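Local coordinates for ABC transporter ATP-binding protein (Sulfolobus tokodaii, PDB 2PJZ) that probably binds and hydrolyses ATP as the nucleotide-binding subunit of an ABC transporter, possibly one that carries cobalt, at residues 96-100 with 101-105; 87-90 with 91-94. All coordinates share one frame; numbering follows the deposited sequence. Where two conformers were deposited one is given.

Interaction 1 (96-100 with 101-105); sequences LYEEL and KGLDR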
ATOM      1  N   LEU A  96     -20.603   1.804 -12.312  1.00 19.98           N
ATOM      2  CA  LEU A  96     -20.718   2.325 -10.936  1.00 21.38           C
ATOM      3  C   LEU A  96     -19.633   3.357 -10.615  1.00 20.66           C
ATOM      4  O   LEU A  96     -19.922   4.437 -10.096  1.00 21.55           O
ATOM      5  CB  LEU A  96     -20.680   1.192  -9.901  1.00 21.75           C
ATOM      6  CG  LEU A  96     -20.607   1.682  -8.440  1.00 23.10           C
ATOM      7  CD1 LEU A  96     -21.826   2.552  -8.003  1.00 28.40           C
ATOM      8  CD2 LEU A  96     -20.390   0.498  -7.469  1.00 23.49           C
ATOM      9  N   TYR A  97     -18.384   3.033 -10.940  1.00 19.23           N
ATOM     10  CA  TYR A  97     -17.263   3.915 -10.581  1.00 18.99           C
ATOM     11  C   TYR A  97     -17.212   5.215 -11.379  1.00 19.35           C
ATOM     12  O   TYR A  97     -16.706   6.227 -10.886  1.00 18.20           O
ATOM     13  CB  TYR A  97     -15.930   3.143 -10.529  1.00 18.77           C
ATOM     14  CG  TYR A  97     -15.803   2.544  -9.150  1.00 19.31           C
ATOM     15  CD1 TYR A  97     -16.519   1.410  -8.787  1.00 20.32           C
ATOM     16  CD2 TYR A  97     -15.048   3.185  -8.168  1.00 21.07           C
ATOM     17  CE1 TYR A  97     -16.470   0.914  -7.478  1.00 19.64           C
ATOM     18  CE2 TYR A  97     -14.978   2.688  -6.869  1.00 21.04           C
ATOM     19  CZ  TYR A  97     -15.688   1.565  -6.533  1.00 21.25           C
ATOM     20  OH  TYR A  97     -15.617   1.091  -5.242  1.00 21.28           O
ATOM     21  N   GLU A  98     -17.785   5.203 -12.587  1.00 19.26           N
ATOM     22  CA  GLU A  98     -17.960   6.443 -13.357  1.00 20.37           C
ATOM     23  C   GLU A  98     -18.733   7.489 -12.553  1.00 20.66           C
ATOM     24  O   GLU A  98     -18.411   8.675 -12.604  1.00 20.74           O
ATOM     25  CB  GLU A  98     -18.693   6.178 -14.684  1.00 20.82           C
ATOM     26  CG  GLU A  98     -17.867   5.424 -15.739  1.00 22.35           C
ATOM     27  CD  GLU A  98     -18.674   5.159 -16.999  1.00 24.04           C
ATOM     28  OE1 GLU A  98     -19.366   6.104 -17.439  1.00 27.32           O
ATOM     29  OE2 GLU A  98     -18.621   4.024 -17.539  1.00 28.52           O
ATOM     30  N   GLU A  99     -19.750   7.047 -11.822  1.00 21.00           N
ATOM     31  CA  GLU A  99     -20.538   7.943 -10.962  1.00 22.79           C
ATOM     32  C   GLU A  99     -19.961   8.129  -9.557  1.00 21.76           C
ATOM     33  O   GLU A  99     -19.879   9.254  -9.059  1.00 22.75           O
ATOM     34  CB  GLU A  99     -21.967   7.420 -10.847  1.00 22.93           C
ATOM     35  CG  GLU A  99     -22.694   7.425 -12.180  1.00 28.84           C
ATOM     36  CD  GLU A  99     -22.658   8.801 -12.816  1.00 35.16           C
ATOM     37  OE1 GLU A  99     -23.113   9.776 -12.157  1.00 38.23           O
ATOM     38  OE2 GLU A  99     -22.158   8.909 -13.957  1.00 38.30           O
ATOM     39  N   LEU A 100     -19.559   7.024  -8.935  1.00 20.73           N
ATOM     40  CA  LEU A 100     -19.104   7.027  -7.540  1.00 18.58           C
ATOM     41  C   LEU A 100     -17.825   7.822  -7.352  1.00 18.06           C
ATOM     42  O   LEU A 100     -17.683   8.539  -6.359  1.00 17.37           O
ATOM     43  CB  LEU A 100     -18.930   5.581  -7.052  1.00 19.09           C
ATOM     44  CG  LEU A 100     -18.681   5.334  -5.549  1.00 18.78           C
ATOM     45  CD1 LEU A 100     -19.899   5.774  -4.710  1.00 19.22           C
ATOM     46  CD2 LEU A 100     -18.336   3.868  -5.287  1.00 19.05           C
ATOM     47  N   LYS A 101     -16.898   7.700  -8.308  1.00 15.11           N
ATOM     48  CA  LYS A 101     -15.590   8.336  -8.205  1.00 14.75           C
ATOM     49  C   LYS A 101     -15.262   9.245  -9.377  1.00 14.53           C
ATOM     50  O   LYS A 101     -14.154   9.811  -9.449  1.00 15.67           O
ATOM     51  CB  LYS A 101     -14.482   7.245  -8.101  1.00 13.44           C
ATOM     52  CG  LYS A 101     -14.568   6.343  -6.844  1.00 11.81           C
ATOM     53  CD  LYS A 101     -14.479   7.118  -5.498  1.00 10.43           C
ATOM     54  CE  LYS A 101     -14.513   6.135  -4.326  1.00 10.26           C
ATOM     55  NZ  LYS A 101     -14.352   6.844  -2.978  1.00  8.78           N
ATOM     56  N   GLY A 102     -16.183   9.360 -10.328  1.00 15.46           N
ATOM     57  CA  GLY A 102     -15.841  10.106 -11.569  1.00 15.14           C
ATOM     58  C   GLY A 102     -14.821   9.376 -12.429  1.00 15.12           C
ATOM     59  O   GLY A 102     -13.983   9.998 -13.077  1.00 15.45           O
ATOM     60  N   LEU A 103     -14.866   8.048 -12.420  1.00 14.91           N
ATOM     61  CA  LEU A 103     -13.966   7.263 -13.278  1.00 14.83           C
ATOM     62  C   LEU A 103     -14.180   7.636 -14.764  1.00 15.95           C
ATOM     63  O   LEU A 103     -15.322   7.793 -15.214  1.00 15.38           O
ATOM     64  CB  LEU A 103     -14.154   5.750 -13.057  1.00 14.52           C
ATOM     65  CG  LEU A 103     -13.337   4.743 -13.910  1.00 14.84           C
ATOM     66  CD1 LEU A 103     -13.157   3.441 -13.132  1.00 16.03           C
ATOM     67  CD2 LEU A 103     -14.097   4.474 -15.227  1.00 15.04           C
ATOM     68  N   ASP A 104     -13.070   7.749 -15.486  1.00 16.84           N
ATOM     69  CA  ASP A 104     -13.073   8.050 -16.921  1.00 19.69           C
ATOM     70  C   ASP A 104     -12.936   6.736 -17.685  1.00 19.73           C
ATOM     71  O   ASP A 104     -11.890   6.096 -17.630  1.00 19.12           O
ATOM     72  CB  ASP A 104     -11.879   8.939 -17.238  1.00 20.07           C
ATOM     73  CG  ASP A 104     -11.807   9.329 -18.713  1.00 23.82           C
ATOM     74  OD1 ASP A 104     -12.100  10.497 -19.013  1.00 30.04           O
ATOM     75  OD2 ASP A 104     -11.491   8.480 -19.558  1.00 24.53           O
ATOM     76  N   ARG A 105     -14.001   6.318 -18.368  1.00 21.50           N
ATOM     77  CA  ARG A 105     -14.016   5.017 -19.047  1.00 22.21           C
ATOM     78  C   ARG A 105     -12.896   4.907 -20.061  1.00 22.33           C
ATOM     79  O   ARG A 105     -12.263   3.867 -20.147  1.00 21.79           O
ATOM     80  CB  ARG A 105     -15.369   4.752 -19.723  1.00 23.05           C
ATOM     81  CG  ARG A 105     -15.416   3.424 -20.514  1.00 23.03           C
ATOM     82  CD  ARG A 105     -16.806   3.197 -21.095  1.00 23.74           C
ATOM     83  NE  ARG A 105     -17.748   2.746 -20.067  1.00 26.71           N
ATOM     84  CZ  ARG A 105     -17.955   1.477 -19.736  1.00 26.07           C
ATOM     85  NH1 ARG A 105     -17.266   0.511 -20.327  1.00 28.53           N
ATOM     86  NH2 ARG A 105     -18.829   1.173 -18.784  1.00 27.72           N
TER
HETATM   87  O   HOH W   1     -17.180   9.798 -15.256  1.00 32.98           O
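Glu98 sets its CG anti to its own carbonyl carbon (chi1 -71°) and runs extended from there, while Arg105 is straight as far as CD and bends at chi3 (-77°), so that carboxylate and guanidinium meet across a turn. The turn is the glycine-containing C-terminal end of helix 90-100, in what is by family the helical subdomain of an ABC ATPase. Glu98 OE2 lies 3.0 Å from Arg105 NE in a salt bridge. A weak second bond of 3.1 Å runs from Arg105 NH2 to Glu98 OE2. The planes of the two flat groups are 79° apart, and Arg105 NE meets OE2 from above the carboxylate plane; the pairing is not a coplanar two-oxygen one. Shortening Glu98 to an alanine would remove OE2 and is likely to leave Arg105 NE without its carboxylate mate. Arg105 NH1 is hydrogen-bonded to Asn91 OD1.

The backbone of the same turn closes on Tyr97 O, which accepts from Lys101 N at 3.0 Å and, from the opposite face of its plane, from Leu103 N, also at 3.0 Å. Gly102 lies between these donors with a positive phi, a conformation that favours glycine. Lys101 lies alongside Tyr97, with Lys101 CG 3.5 Å from Tyr97 CD2. Lys101 NZ goes on to Tyr76 O, Tyr73 O and Asn72 OD1; Tyr97 OH bonds Ala83 O. The Leu103 side chain touches Leu141 and Ala144 of helix 131-144, and its CD1 packs 3.8 Å from Tyr97 CB. A water spans the turn, donating to Glu98 O at 3.1 Å and to Leu103 O at 2.7 Å.

Interaction 2 (87-90 with 91-94); sequences GVTV and NDIV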
ATOM      1  N   GLY A  87     -19.024 -10.298  -7.720  1.00 41.77           N
ATOM      2  CA  GLY A  87     -20.111 -10.974  -8.437  1.00 41.00           C
ATOM      3  C   GLY A  87     -20.540 -10.442  -9.799  1.00 40.36           C
ATOM      4  O   GLY A  87     -20.850 -11.243 -10.696  1.00 40.65           O
ATOM      5  N   VAL A  88     -20.580  -9.113  -9.966  1.00 38.60           N
ATOM      6  CA  VAL A  88     -20.950  -8.519 -11.274  1.00 36.43           C
ATOM      7  C   VAL A  88     -19.780  -8.426 -12.255  1.00 34.22           C
ATOM      8  O   VAL A  88     -18.605  -8.638 -11.900  1.00 35.39           O
ATOM      9  CB  VAL A  88     -21.627  -7.111 -11.159  1.00 36.49           C
ATOM     10  CG1 VAL A  88     -23.064  -7.225 -10.691  1.00 37.55           C
ATOM     11  CG2 VAL A  88     -20.838  -6.189 -10.255  1.00 37.33           C
ATOM     12  N   THR A  89     -20.096  -8.059 -13.487  1.00 31.45           N
ATOM     13  CA  THR A  89     -19.069  -7.934 -14.501  0.50 30.13           C
ATOM     14  C   THR A  89     -18.176  -6.704 -14.263  1.00 28.93           C
ATOM     15  O   THR A  89     -18.567  -5.761 -13.554  1.00 28.47           O
ATOM     16  CB  THR A  89     -19.670  -7.949 -15.929  0.50 30.42           C
ATOM     17  OG1 THR A  89     -18.649  -8.290 -16.867  0.50 31.83           O
ATOM     18  CG2 THR A  89     -20.257  -6.598 -16.310  0.50 28.84           C
ATOM     19  N   VAL A  90     -16.977  -6.725 -14.841  1.00 27.00           N
ATOM     20  CA  VAL A  90     -16.076  -5.566 -14.793  1.00 25.74           C
ATOM     21  C   VAL A  90     -16.769  -4.345 -15.393  1.00 24.69           C
ATOM     22  O   VAL A  90     -16.704  -3.258 -14.844  1.00 23.90           O
ATOM     23  CB  VAL A  90     -14.765  -5.824 -15.577  1.00 25.82           C
ATOM     24  CG1 VAL A  90     -13.965  -4.523 -15.757  1.00 24.18           C
ATOM     25  CG2 VAL A  90     -13.943  -6.916 -14.890  1.00 25.71           C
ATOM     26  N   ASN A  91     -17.443  -4.536 -16.526  1.00 24.15           N
ATOM     27  CA  ASN A  91     -18.139  -3.426 -17.180  1.00 24.19           C
ATOM     28  C   ASN A  91     -19.172  -2.798 -16.243  1.00 22.05           C
ATOM     29  O   ASN A  91     -19.303  -1.575 -16.182  1.00 23.00           O
ATOM     30  CB  ASN A  91     -18.752  -3.906 -18.511  1.00 25.06           C
ATOM     31  CG  ASN A  91     -19.313  -2.799 -19.333  1.00 26.63           C
ATOM     32  OD1 ASN A  91     -18.739  -1.714 -19.442  1.00 31.58           O
ATOM     33  ND2 ASN A  91     -20.454  -3.073 -19.950  1.00 29.78           N
ATOM     34  N   ASP A  92     -19.865  -3.628 -15.474  1.00 21.30           N
ATOM     35  CA  ASP A  92     -20.841  -3.148 -14.506  1.00 20.47           C
ATOM     36  C   ASP A  92     -20.138  -2.290 -13.456  1.00 20.29           C
ATOM     37  O   ASP A  92     -20.647  -1.254 -13.048  1.00 20.19           O
ATOM     38  CB  ASP A  92     -21.521  -4.304 -13.802  1.00 20.93           C
ATOM     39  CG  ASP A  92     -22.612  -4.948 -14.645  1.00 22.10           C
ATOM     40  OD1 ASP A  92     -23.022  -4.350 -15.653  1.00 23.22           O
ATOM     41  OD2 ASP A  92     -23.028  -6.055 -14.281  1.00 24.39           O
ATOM     42  N   ILE A  93     -18.969  -2.741 -13.021  1.00 19.96           N
ATOM     43  CA  ILE A  93     -18.189  -1.994 -12.014  1.00 18.90           C
ATOM     44  C   ILE A  93     -17.727  -0.672 -12.587  1.00 18.80           C
ATOM     45  O   ILE A  93     -17.779   0.359 -11.900  1.00 18.44           O
ATOM     46  CB  ILE A  93     -16.983  -2.806 -11.499  1.00 19.31           C
ATOM     47  CG1 ILE A  93     -17.471  -4.131 -10.900  1.00 19.76           C
ATOM     48  CG2 ILE A  93     -16.165  -1.970 -10.470  1.00 18.75           C
ATOM     49  CD1 ILE A  93     -16.384  -5.111 -10.594  1.00 22.98           C
ATOM     50  N   VAL A  94     -17.270  -0.696 -13.841  1.00 18.37           N
ATOM     51  CA  VAL A  94     -16.887   0.549 -14.517  1.00 19.03           C
ATOM     52  C   VAL A  94     -18.013   1.578 -14.488  1.00 18.29           C
ATOM     53  O   VAL A  94     -17.778   2.738 -14.125  1.00 16.80           O
ATOM     54  CB  VAL A  94     -16.382   0.305 -15.949  1.00 18.84           C
ATOM     55  CG1 VAL A  94     -16.174   1.617 -16.685  1.00 20.21           C
ATOM     56  CG2 VAL A  94     -15.081  -0.493 -15.892  1.00 19.42           C
TER
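Ile93 packs back against Val88, Thr89 and Val90 in the first turn of helix 90-100, where Thr89 occupies the N-cap position in the probable helical subdomain of this ABC ATPase. Its CB stands 3.4 Å from Val90 O. With chi1 at -58°, CG1 is anti to the carbonyl carbon and swings back toward the start of the helix, to 3.3 Å from Thr89 O and 4.0 Å from Val88 CG2. The chain stays extended to CD1, which still lies 3.7 Å from Thr89 O. Thr89 O accepts the Ile93 N-H at 3.1 Å, so CG1 and CD1 of Ile93 lie close to the acceptor of its own N-H bond. Farther out, Ile93 touches Tyr84, Leu126 and Leu141.

Although Thr89 sits at the N-cap, its side chain makes no capping bond. In the conformer given, OG1 is anti to the backbone N and is hydrogen-bonded instead to Arg124 O and Leu122 O, tying the helix start to the neighbouring loop, while CG2 lies against Asp92. The backbones of Val88, Val90 and Asn91 add hydrogen bonds to that loop, at Leu126, Arg124 and Leu122. Asp92 also crosses Val88 at about a right angle, and its OD2 rests 3.6 Å from Val88 CB.

Val90 and Val94 are both buried, where Phe108 and residues of helix 131-144 meet them. Their side chains, Val90 CG1 to Val94 CG2, are 4.2 Å apart, beside the nearly linear bond (164°) from Val94 N to Val90 O, 2.8 Å long.

How the interactions relate
Interaction 2 opens helix 90-100 and interaction 1 closes it, their centres about 12 Å apart. After the turn the chain doubles back, so that residues 101-105 meet residues 91-94 directly. Arg105 NH1 approaches Asn91 OD1 at 2.8 Å, a probable hydrogen bond, and Arg105 NH2 packs 3.4 Å from Val94 CG1. Leu103 CD2 reaches Val94 CG1 at 3.8 Å. Arg105 therefore joins both ends of the helix. Helix 131-144 backs both contacts, with Leu141 touched by Leu103, Ile93 and Val94. Neither contact includes residues of the probable P-loop around Lys43; both are local structural contacts in the peripheral helical region, with the centres of interactions 1 and 2 about 22 and 24 Å from the centre of the chain.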